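Local coordinates for fructokinase (Vibrio cholerae serotype O1, PDB 5EYN) that catalyses the ATP-dependent phosphorylation of fructose as a kinase of the PfkB carbohydrate kinase family, at the interface of chains A and B. Residues are numbered along the deposited sequence; one frame, centred on the assembly and turned at random. Chains: chain A/B, Fructokinase.

The interface of chains A and B. Residues chain A 31, 39, 72, 102; chain B 31, 39, 72, 102.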
ATOM      1  N   LEU A  31       6.825  -2.279   5.334  1.00  7.87           N
ATOM      2  CA  LEU A  31       7.279  -0.915   5.568  1.00  8.66           C
ATOM      3  C   LEU A  31       7.506  -0.770   7.064  1.00  9.28           C
ATOM      4  O   LEU A  31       6.571  -0.790   7.856  1.00  9.37           O
ATOM      5  CB  LEU A  31       6.209   0.053   5.055  1.00  8.80           C
ATOM      6  CG  LEU A  31       5.957   0.007   3.553  1.00  9.39           C
ATOM      7  CD1 LEU A  31       4.706   0.799   3.200  1.00  9.80           C
ATOM      8  CD2 LEU A  31       7.152   0.501   2.761  1.00 10.43           C
ATOM      9  N   TYR A  39      10.056   5.022   6.381  1.00 11.61           N
ATOM     10  CA  TYR A  39       9.969   3.572   6.437  1.00 10.47           C
ATOM     11  C   TYR A  39      11.144   2.957   5.698  1.00 11.10           C
ATOM     12  O   TYR A  39      11.498   3.409   4.609  1.00 10.95           O
ATOM     13  CB  TYR A  39       8.701   3.070   5.748  1.00 10.45           C
ATOM     14  CG  TYR A  39       7.419   3.386   6.461  1.00 10.93           C
ATOM     15  CD1 TYR A  39       7.095   2.770   7.656  1.00 11.07           C
ATOM     16  CD2 TYR A  39       6.519   4.291   5.924  1.00 12.39           C
ATOM     17  CE1 TYR A  39       5.917   3.065   8.306  1.00 11.92           C
ATOM     18  CE2 TYR A  39       5.353   4.580   6.560  1.00 13.34           C
ATOM     19  CZ  TYR A  39       5.060   3.978   7.755  1.00 13.75           C
ATOM     20  OH  TYR A  39       3.881   4.280   8.395  1.00 15.63           O
ATOM     21  N   PHE A  72       6.952  -3.142  -6.317  1.00 13.46           N
ATOM     22  CA  PHE A  72       7.118  -3.979  -5.142  1.00 12.56           C
ATOM     23  C   PHE A  72       7.205  -5.460  -5.534  1.00 10.74           C
ATOM     24  O   PHE A  72       8.003  -6.226  -4.968  1.00 10.58           O
ATOM     25  CB  PHE A  72       6.000  -3.753  -4.133  1.00 12.23           C
ATOM     26  CG  PHE A  72       6.136  -2.480  -3.339  1.00 11.56           C
ATOM     27  CD1 PHE A  72       7.188  -1.591  -3.547  1.00 13.12           C
ATOM     28  CD2 PHE A  72       5.212  -2.187  -2.364  1.00 11.71           C
ATOM     29  CE1 PHE A  72       7.288  -0.437  -2.797  1.00 12.61           C
ATOM     30  CE2 PHE A  72       5.307  -1.033  -1.618  1.00 11.76           C
ATOM     31  CZ  PHE A  72       6.342  -0.154  -1.838  1.00 12.32           C
ATOM     32  N   VAL A 102       2.244  -2.325   6.621  1.00  8.71           N
ATOM     33  CA  VAL A 102       2.854  -1.321   7.494  1.00  9.83           C
ATOM     34  C   VAL A 102       3.064  -1.935   8.873  1.00  9.33           C
ATOM     35  O   VAL A 102       2.147  -2.499   9.466  1.00  9.72           O
ATOM     36  CB  VAL A 102       1.976  -0.063   7.591  1.00 12.29           C
ATOM     37  CG1 VAL A 102       2.595   0.961   8.525  1.00 14.21           C
ATOM     38  CG2 VAL A 102       1.767   0.528   6.209  1.00 12.91           C
TER
ATOM     39  N   LEU B  31       4.668   7.610  -0.722  1.00  7.87           N
ATOM     40  CA  LEU B  31       5.930   7.041  -0.268  1.00  8.66           C
ATOM     41  C   LEU B  31       7.003   7.500  -1.243  1.00  9.28           C
ATOM     42  O   LEU B  31       7.027   7.098  -2.400  1.00  9.37           O
ATOM     43  CB  LEU B  31       5.799   5.516  -0.237  1.00  8.80           C
ATOM     44  CG  LEU B  31       4.777   4.972   0.754  1.00  9.39           C
ATOM     45  CD1 LEU B  31       4.538   3.489   0.509  1.00  9.80           C
ATOM     46  CD2 LEU B  31       5.190   5.223   2.191  1.00 10.43           C
ATOM     47  N   TYR B  39      11.665   5.053   2.334  1.00 11.61           N
ATOM     48  CA  TYR B  39      10.681   6.007   1.848  1.00 10.47           C
ATOM     49  C   TYR B  39      10.368   7.022   2.933  1.00 11.10           C
ATOM     50  O   TYR B  39      10.198   6.655   4.097  1.00 10.95           O
ATOM     51  CB  TYR B  39       9.366   5.311   1.501  1.00 10.45           C
ATOM     52  CG  TYR B  39       9.414   4.421   0.292  1.00 10.93           C
ATOM     53  CD1 TYR B  39       9.548   4.949  -0.978  1.00 11.07           C
ATOM     54  CD2 TYR B  39       9.303   3.048   0.424  1.00 12.39           C
ATOM     55  CE1 TYR B  39       9.592   4.129  -2.083  1.00 11.92           C
ATOM     56  CE2 TYR B  39       9.340   2.235  -0.665  1.00 13.34           C
ATOM     57  CZ  TYR B  39       9.497   2.774  -1.914  1.00 13.75           C
ATOM     58  OH  TYR B  39       9.540   1.945  -3.010  1.00 15.63           O
ATOM     59  N   PHE B  72      -2.650   5.137   8.043  1.00 13.46           N
ATOM     60  CA  PHE B  72      -2.454   6.143   7.013  1.00 12.56           C
ATOM     61  C   PHE B  72      -3.641   7.113   6.964  1.00 10.74           C
ATOM     62  O   PHE B  72      -3.466   8.331   6.789  1.00 10.58           O
ATOM     63  CB  PHE B  72      -2.220   5.507   5.649  1.00 12.23           C
ATOM     64  CG  PHE B  72      -0.837   4.937   5.465  1.00 11.56           C
ATOM     65  CD1 PHE B  72       0.118   4.980   6.479  1.00 13.12           C
ATOM     66  CD2 PHE B  72      -0.489   4.377   4.259  1.00 11.71           C
ATOM     67  CE1 PHE B  72       1.378   4.457   6.274  1.00 12.61           C
ATOM     68  CE2 PHE B  72       0.766   3.850   4.055  1.00 11.76           C
ATOM     69  CZ  PHE B  72       1.699   3.884   5.064  1.00 12.32           C
ATOM     70  N   VAL B 102       3.311   4.901  -4.393  1.00  8.71           N
ATOM     71  CA  VAL B 102       4.773   4.858  -4.434  1.00  9.83           C
ATOM     72  C   VAL B 102       5.258   5.795  -5.534  1.00  9.33           C
ATOM     73  O   VAL B 102       4.809   5.725  -6.675  1.00  9.72           O
ATOM     74  CB  VAL B 102       5.280   3.429  -4.680  1.00 12.29           C
ATOM     75  CG1 VAL B 102       6.795   3.395  -4.757  1.00 14.21           C
ATOM     76  CG2 VAL B 102       4.778   2.508  -3.583  1.00 12.91           C
TER
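Two copies of strand 38-44 meet antiparallel on the two-fold axis of the A–B interface, and A:Tyr39 pairs there with its own symmetry mate. A:Tyr39 N donates to B:Tyr39 O at 2.8 Å, and the return bond from B:Tyr39 N to A:Tyr39 O is its twin. Each N-H arrives nearly along the C=O axis (161°), so a closed pair of bonds fixes the register of the two strands at this point through backbone atoms.

Beside this bridge, along the axis, lies an apolar cluster. The leucines of strand 28-33 meet tip to tip, A:Leu31 CD1 standing 3.8 Å from B:Leu31 CD1. The other branch, A:Leu31 CD2, crosses obliquely to B:Tyr39 CD2 at 4.1 Å. Farther out, each phenol reaches toward the phenylalanine of the partner. A:Tyr39 OH comes 3.3 Å from B:Phe72 CE1, and its CZ lies at the edge of the B:Phe72 ring, in its plane, so this is an edge contact rather than a stack. A:Val102 CG2, 3.5 Å from B:Phe72 CZ, lies against the same end of the ring from off the plane.

Torsions direct these groups, alike in both chains. A:Tyr39 has CG anti to the carbonyl carbon (chi1 -70°), and B:Phe72 uses the same stagger to extend its ring from helix 71-82. A:Val102, on strand 99-103, turns CG2 toward the partner while CG1 lies anti to the backbone N (chi1 179°). Strand pairing and apolar tips that meet form a lid-to-lid beta-clasp, a dimer mode known in PfkB kinases and likely here; with fructose ligands Asp30 and Gly45 in or beside these strands, it may help shape the lid over the sugar site.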